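Local coordinates for protein rhamnogalacturonan endolyase YesW (Bacillus subtilis, PDB 2ZUX) that cleaves type I rhamnogalacturonan of plant cell walls by endo-type elimination, as a calcium-containing family 11 polysaccharide lyase with a beta-propeller fold, at residues Ser139-Ile153 / Arg165-Thr179. Residues are numbered along the deposited sequence; the frame is centred on the assembly and turned at random.
With RAM (alpha-L-rhamnopyranose), chain O.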
loop_
_atom_site.group_PDB
_atom_site.type_symbol
_atom_site.label_atom_id
_atom_site.label_comp_id
_atom_site.label_asym_id
_atom_site.label_seq_id
_atom_site.Cartn_x
_atom_site.Cartn_y
_atom_site.Cartn_z
ATOM N N SER A 139 12.736 -17.588 -3.411
ATOM C CA SER A 139 13.002 -16.155 -3.574
ATOM C C SER A 139 14.118 -15.723 -2.620
ATOM O O SER A 139 14.345 -16.354 -1.581
ATOM C CB SER A 139 11.734 -15.337 -3.352
ATOM O OG SER A 139 11.234 -15.497 -2.037
ATOM N N LYS A 140 14.820 -14.654 -2.985
ATOM C CA LYS A 140 16.088 -14.319 -2.342
ATOM C C LYS A 140 16.169 -12.884 -1.864
ATOM O O LYS A 140 15.737 -11.957 -2.568
ATOM C CB LYS A 140 17.242 -14.557 -3.322
ATOM C CG LYS A 140 17.502 -16.022 -3.674
ATOM C CD LYS A 140 18.231 -16.743 -2.544
ATOM C CE LYS A 140 18.356 -18.243 -2.811
ATOM N NZ LYS A 140 17.070 -18.941 -2.558
ATOM N N ASP A 141 16.749 -12.704 -0.679
ATOM C CA ASP A 141 17.247 -11.399 -0.285
ATOM C C ASP A 141 18.464 -11.052 -1.141
ATOM O O ASP A 141 19.162 -11.938 -1.634
ATOM C CB ASP A 141 17.633 -11.372 1.190
ATOM C CG ASP A 141 18.100 -10.003 1.626
ATOM O OD1 ASP A 141 17.259 -9.080 1.652
ATOM O OD2 ASP A 141 19.304 -9.844 1.916
ATOM N N ASN A 142 18.721 -9.759 -1.307
ATOM C CA ASN A 142 19.865 -9.294 -2.094
ATOM C C ASN A 142 21.213 -9.777 -1.561
ATOM O O ASN A 142 22.191 -9.835 -2.313
ATOM C CB ASN A 142 19.873 -7.768 -2.176
ATOM C CG ASN A 142 18.749 -7.216 -3.028
ATOM O OD1 ASN A 142 18.976 -6.384 -3.915
ATOM N ND2 ASN A 142 17.535 -7.669 -2.772
ATOM N N SER A 143 21.264 -10.106 -0.269
ATOM C CA SER A 143 22.499 -10.614 0.330
ATOM C C SER A 143 22.781 -12.075 -0.004
ATOM O O SER A 143 23.883 -12.557 0.261
ATOM C CB SER A 143 22.473 -10.438 1.848
ATOM O OG SER A 143 21.488 -11.276 2.415
ATOM N N GLN A 144 21.797 -12.776 -0.566
ATOM C CA GLN A 144 21.900 -14.220 -0.801
ATOM C C GLN A 144 22.136 -14.562 -2.260
ATOM O O GLN A 144 21.487 -14.008 -3.144
ATOM C CB GLN A 144 20.617 -14.904 -0.362
ATOM C CG GLN A 144 20.273 -14.732 1.091
ATOM C CD GLN A 144 18.929 -15.333 1.405
ATOM O OE1 GLN A 144 17.893 -14.859 0.924
ATOM N NE2 GLN A 144 18.929 -16.401 2.198
ATOM N N ASP A 145 23.050 -15.496 -2.505
ATOM C CA ASP A 145 23.255 -16.033 -3.847
ATOM C C ASP A 145 22.302 -17.207 -4.083
ATOM O O ASP A 145 21.879 -17.890 -3.138
ATOM C CB ASP A 145 24.713 -16.480 -4.042
ATOM C CG ASP A 145 25.723 -15.335 -3.855
ATOM O OD1 ASP A 145 25.400 -14.175 -4.222
ATOM O OD2 ASP A 145 26.844 -15.586 -3.336
ATOM N N GLY A 146 21.951 -17.420 -5.348
ATOM C CA GLY A 146 21.144 -18.573 -5.738
ATOM C C GLY A 146 20.089 -18.214 -6.764
ATOM O O GLY A 146 19.607 -17.082 -6.808
ATOM N N TYR A 147 19.728 -19.192 -7.587
ATOM C CA TYR A 147 18.712 -19.029 -8.617
ATOM C C TYR A 147 17.316 -18.952 -8.020
ATOM O O TYR A 147 17.044 -19.563 -6.986
ATOM C CB TYR A 147 18.776 -20.195 -9.603
ATOM C CG TYR A 147 19.981 -20.181 -10.518
ATOM C CD1 TYR A 147 19.912 -19.610 -11.787
ATOM C CD2 TYR A 147 21.187 -20.755 -10.121
ATOM C CE1 TYR A 147 21.019 -19.605 -12.645
ATOM C CE2 TYR A 147 22.296 -20.745 -10.963
ATOM C CZ TYR A 147 22.205 -20.179 -12.222
ATOM O OH TYR A 147 23.310 -20.184 -13.053
ATOM N N THR A 148 16.427 -18.216 -8.685
ATOM C CA THR A 148 15.041 -18.100 -8.225
ATOM C C THR A 148 14.061 -18.518 -9.312
ATOM O O THR A 148 14.364 -18.412 -10.500
ATOM C CB THR A 148 14.688 -16.653 -7.781
ATOM O OG1 THR A 148 14.842 -15.742 -8.883
ATOM C CG2 THR A 148 15.573 -16.204 -6.634
ATOM N N GLY A 149 12.890 -19.000 -8.909
ATOM C CA GLY A 149 11.808 -19.230 -9.855
ATOM C C GLY A 149 11.246 -17.930 -10.414
ATOM O O GLY A 149 11.495 -16.843 -9.865
ATOM N N ASP A 150 10.485 -18.040 -11.500
ATOM C CA ASP A 150 9.840 -16.892 -12.134
ATOM C C ASP A 150 8.905 -16.171 -11.175
ATOM O O ASP A 150 8.226 -16.803 -10.365
ATOM C CB ASP A 150 9.002 -17.345 -13.337
ATOM C CG ASP A 150 9.836 -17.764 -14.539
ATOM O OD1 ASP A 150 11.021 -17.374 -14.644
ATOM O OD2 ASP A 150 9.260 -18.467 -15.402
ATOM N N VAL A 151 8.862 -14.849 -11.306
ATOM C CA VAL A 151 7.875 -14.031 -10.607
ATOM C C VAL A 151 6.654 -13.906 -11.511
ATOM O O VAL A 151 6.776 -13.571 -12.693
ATOM C CB VAL A 151 8.444 -12.640 -10.290
ATOM C CG1 VAL A 151 7.421 -11.765 -9.542
ATOM C CG2 VAL A 151 9.728 -12.767 -9.490
ATOM N N LEU A 152 5.486 -14.219 -10.962
ATOM C CA LEU A 152 4.233 -14.152 -11.705
ATOM C C LEU A 152 3.339 -13.104 -11.077
ATOM O O LEU A 152 3.284 -12.997 -9.851
ATOM C CB LEU A 152 3.534 -15.515 -11.682
ATOM C CG LEU A 152 4.440 -16.705 -12.031
ATOM C CD1 LEU A 152 3.768 -18.007 -11.723
ATOM C CD2 LEU A 152 4.851 -16.663 -13.487
ATOM N N ILE A 153 2.650 -12.340 -11.921
ATOM C CA ILE A 153 1.706 -11.315 -11.480
ATOM C C ILE A 153 0.377 -11.626 -12.142
ATOM O O ILE A 153 0.306 -11.733 -13.374
ATOM C CB ILE A 153 2.128 -9.884 -11.936
ATOM C CG1 ILE A 153 3.598 -9.565 -11.602
ATOM C CG2 ILE A 153 1.131 -8.840 -11.411
ATOM C CD1 ILE A 153 3.905 -9.483 -10.135
ATOM N N ARG A 165 -2.217 -13.448 -16.469
ATOM C CA ARG A 165 -0.963 -13.660 -15.765
ATOM C C ARG A 165 0.171 -13.101 -16.608
ATOM O O ARG A 165 0.256 -13.376 -17.813
ATOM C CB ARG A 165 -0.719 -15.155 -15.510
ATOM C CG ARG A 165 0.704 -15.507 -15.025
ATOM C CD ARG A 165 0.787 -16.925 -14.474
ATOM N NE ARG A 165 -0.160 -17.071 -13.372
ATOM C CZ ARG A 165 -0.659 -18.221 -12.930
ATOM N NH1 ARG A 165 -0.285 -19.384 -13.463
ATOM N NH2 ARG A 165 -1.532 -18.206 -11.934
ATOM N N ILE A 166 1.035 -12.323 -15.961
ATOM C CA ILE A 166 2.303 -11.885 -16.534
ATOM C C ILE A 166 3.404 -12.712 -15.885
ATOM O O ILE A 166 3.426 -12.873 -14.662
ATOM C CB ILE A 166 2.542 -10.377 -16.260
ATOM C CG1 ILE A 166 1.543 -9.534 -17.053
ATOM C CG2 ILE A 166 4.002 -9.957 -16.565
ATOM C CD1 ILE A 166 1.560 -8.063 -16.699
ATOM N N ASN A 167 4.302 -13.251 -16.704
ATOM C CA ASN A 167 5.456 -13.971 -16.197
ATOM C C ASN A 167 6.695 -13.118 -16.440
ATOM O O ASN A 167 7.087 -12.905 -17.588
ATOM C CB ASN A 167 5.593 -15.332 -16.892
ATOM C CG ASN A 167 6.747 -16.146 -16.339
ATOM O OD1 ASN A 167 7.721 -15.591 -15.828
ATOM N ND2 ASN A 167 6.642 -17.465 -16.420
ATOM N N LEU A 168 7.308 -12.613 -15.371
ATOM C CA LEU A 168 8.417 -11.674 -15.554
ATOM C C LEU A 168 9.665 -12.337 -16.140
ATOM O O LEU A 168 10.508 -11.658 -16.723
ATOM C CB LEU A 168 8.725 -10.922 -14.257
ATOM C CG LEU A 168 7.680 -9.842 -13.946
ATOM C CD1 LEU A 168 7.720 -9.465 -12.493
ATOM C CD2 LEU A 168 7.888 -8.602 -14.812
ATOM N N GLY A 169 9.760 -13.656 -15.996
ATOM C CA GLY A 169 10.750 -14.454 -16.712
ATOM C C GLY A 169 12.093 -14.540 -16.012
ATOM O O GLY A 169 12.304 -13.973 -14.933
ATOM N N LYS A 170 13.017 -15.262 -16.641
ATOM C CA LYS A 170 14.293 -15.616 -16.017
ATOM C C LYS A 170 15.209 -14.432 -15.718
ATOM O O LYS A 170 16.137 -14.568 -14.917
ATOM C CB LYS A 170 15.043 -16.624 -16.892
ATOM C CG LYS A 170 15.472 -16.064 -18.245
ATOM C CD LYS A 170 16.278 -17.064 -19.068
ATOM C CE LYS A 170 15.489 -18.326 -19.387
ATOM N NZ LYS A 170 14.341 -18.057 -20.295
ATOM N N ASN A 171 14.969 -13.288 -16.357
ATOM C CA ASN A 171 15.846 -12.133 -16.176
ATOM C C ASN A 171 15.362 -11.144 -15.118
ATOM O O ASN A 171 15.932 -10.067 -14.976
ATOM C CB ASN A 171 16.150 -11.451 -17.506
ATOM C CG ASN A 171 16.871 -12.368 -18.466
ATOM O OD1 ASN A 171 16.446 -12.541 -19.614
ATOM N ND2 ASN A 171 17.947 -12.987 -18.003
ATOM N N ILE A 172 14.343 -11.539 -14.361
ATOM C CA ILE A 172 13.894 -10.769 -13.210
ATOM C C ILE A 172 13.960 -11.683 -11.992
ATOM O O ILE A 172 13.158 -12.620 -11.859
ATOM C CB ILE A 172 12.449 -10.220 -13.408
ATOM C CG1 ILE A 172 12.389 -9.190 -14.553
ATOM C CG2 ILE A 172 11.910 -9.629 -12.096
ATOM C CD1 ILE A 172 13.211 -7.908 -14.349
ATOM N N ARG A 173 14.915 -11.413 -11.105
ATOM C CA ARG A 173 15.097 -12.236 -9.912
ATOM C C ARG A 173 13.933 -12.054 -8.933
ATOM O O ARG A 173 13.373 -10.964 -8.828
ATOM C CB ARG A 173 16.418 -11.871 -9.230
ATOM C CG ARG A 173 16.982 -12.956 -8.340
ATOM C CD ARG A 173 18.199 -12.463 -7.600
ATOM N NE ARG A 173 18.972 -13.581 -7.071
ATOM C CZ ARG A 173 19.637 -13.565 -5.920
ATOM N NH1 ARG A 173 19.639 -12.483 -5.143
ATOM N NH2 ARG A 173 20.301 -14.650 -5.547
ATOM N N ALA A 174 13.551 -13.130 -8.246
ATOM C CA ALA A 174 12.509 -13.074 -7.217
ATOM C C ALA A 174 13.059 -12.698 -5.851
ATOM O O ALA A 174 14.079 -13.234 -5.414
ATOM C CB ALA A 174 11.802 -14.415 -7.110
ATOM N N GLY A 175 12.360 -11.801 -5.162
ATOM C CA GLY A 175 12.725 -11.404 -3.802
ATOM C C GLY A 175 12.080 -10.066 -3.489
ATOM O O GLY A 175 11.635 -9.357 -4.395
ATOM N N ALA A 176 12.031 -9.720 -2.211
ATOM C CA ALA A 176 11.306 -8.531 -1.756
ATOM C C ALA A 176 11.752 -7.240 -2.436
ATOM O O ALA A 176 10.936 -6.337 -2.653
ATOM C CB ALA A 176 11.420 -8.396 -0.247
ATOM N N HIS A 177 13.040 -7.143 -2.751
ATOM C CA HIS A 177 13.622 -5.875 -3.173
ATOM C C HIS A 177 13.725 -5.717 -4.668
ATOM O O HIS A 177 14.200 -4.681 -5.139
ATOM C CB HIS A 177 14.967 -5.685 -2.480
ATOM C CG HIS A 177 14.842 -5.765 -1.002
ATOM N ND1 HIS A 177 14.185 -4.800 -0.264
ATOM C CD2 HIS A 177 15.169 -6.751 -0.135
ATOM C CE1 HIS A 177 14.164 -5.168 1.005
ATOM N NE2 HIS A 177 14.758 -6.346 1.108
ATOM N N TYR A 178 13.251 -6.723 -5.405
ATOM C CA TYR A 178 13.341 -6.710 -6.864
ATOM C C TYR A 178 12.087 -6.070 -7.495
ATOM O O TYR A 178 12.018 -4.850 -7.588
ATOM C CB TYR A 178 13.685 -8.119 -7.392
ATOM C CG TYR A 178 15.074 -8.578 -6.960
ATOM C CD1 TYR A 178 16.220 -8.147 -7.645
ATOM C CD2 TYR A 178 15.242 -9.399 -5.840
ATOM C CE1 TYR A 178 17.488 -8.547 -7.245
ATOM C CE2 TYR A 178 16.513 -9.809 -5.425
ATOM C CZ TYR A 178 17.622 -9.366 -6.137
ATOM O OH TYR A 178 18.886 -9.748 -5.727
ATOM N N THR A 179 11.083 -6.858 -7.879
ATOM C CA THR A 179 9.889 -6.304 -8.528
ATOM C C THR A 179 9.075 -5.462 -7.558
ATOM O O THR A 179 8.690 -5.931 -6.479
ATOM C CB THR A 179 8.995 -7.419 -9.100
ATOM O OG1 THR A 179 9.735 -8.146 -10.091
ATOM C CG2 THR A 179 7.742 -6.854 -9.741
HETATM C C1 RAM O . 11.848 -20.059 -16.379
HETATM C C2 RAM O . 12.426 -20.932 -17.491
HETATM C C3 RAM O . 13.907 -21.203 -17.231
HETATM C C4 RAM O . 14.138 -21.718 -15.811
HETATM C C5 RAM O . 13.512 -20.764 -14.788
HETATM C C6 RAM O . 13.649 -21.277 -13.357
HETATM O O1 RAM O . 12.358 -18.747 -16.486
HETATM O O2 RAM O . 11.709 -22.149 -17.533
HETATM O O3 RAM O . 14.391 -22.147 -18.161
HETATM O O4 RAM O . 15.524 -21.884 -15.585
HETATM O O5 RAM O . 12.137 -20.597 -15.093
HETATM O O HOH W 1 15.221 -9.138 -2.312
HETATM O O HOH W 2 13.677 -10.988 -0.247
HETATM O O HOH W 3 13.691 -15.282 -11.337
HETATM O O HOH W 4 10.690 -13.385 -12.825
#
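The guanidinium of Arg173 has Lys140 lying over one face, with Lys140 CB 3.5 Å above the plane and offset toward the rim, while backbone carbonyls of the 139-153 loop meet its edge. Arg173 NH1 and Arg173 NH2 both bond Gln144 O, at 3.1 and 2.8 Å, and that oxygen lies in the guanidinium plane. Arg173 NH2 also gives a 2.8 Å bond to Gly146 O, in the carbonyl plane and on a lone pair. An extended chain, with CG anti to the backbone N (chi1 -157°), carries the group into this loop; Gly222 O takes NE, and Tyr178 OH, near the plane, takes NH1, fixing its rotation. The ring of Tyr178 has Arg173 CB over one face and Lys140 O at its edge.

Beside it, the N-H of Ala174 makes an almost straight hydrogen bond (178°) to Thr148 OG1, with Ala174 N 3.0 Å from Thr148 OG1, and Ala174 O accepts from Lys140 N. The methyl CB of Ala174 packs on Val151 CG2 at 3.6 Å. Water 4 joins Val151 N to Gly169 O and Ile172 O.

Farther along, Asn167 ND2 meets Asp150 OD2 from above the carboxylate plane at 3.0 Å, the two flat groups turned 72° apart. Asp150 OD1 accepts rhamnose O1 at 2.7 Å, so Asn167 is a second-shell partner in this carbohydrate site, to which Lys170 and Arg218 also belong.

Ile153 and Ile166 form an antiparallel hydrogen-bonded pair, Ile153 N bonding Ile166 O and Ile166 N bonding Ile153 O, in the hairpin of strands 152-156 and 162-167, the latter outermost in its propeller sheet; strand 129-136 flanks 152-156, and Leu168 packs against strand 193-198 of the next sheet.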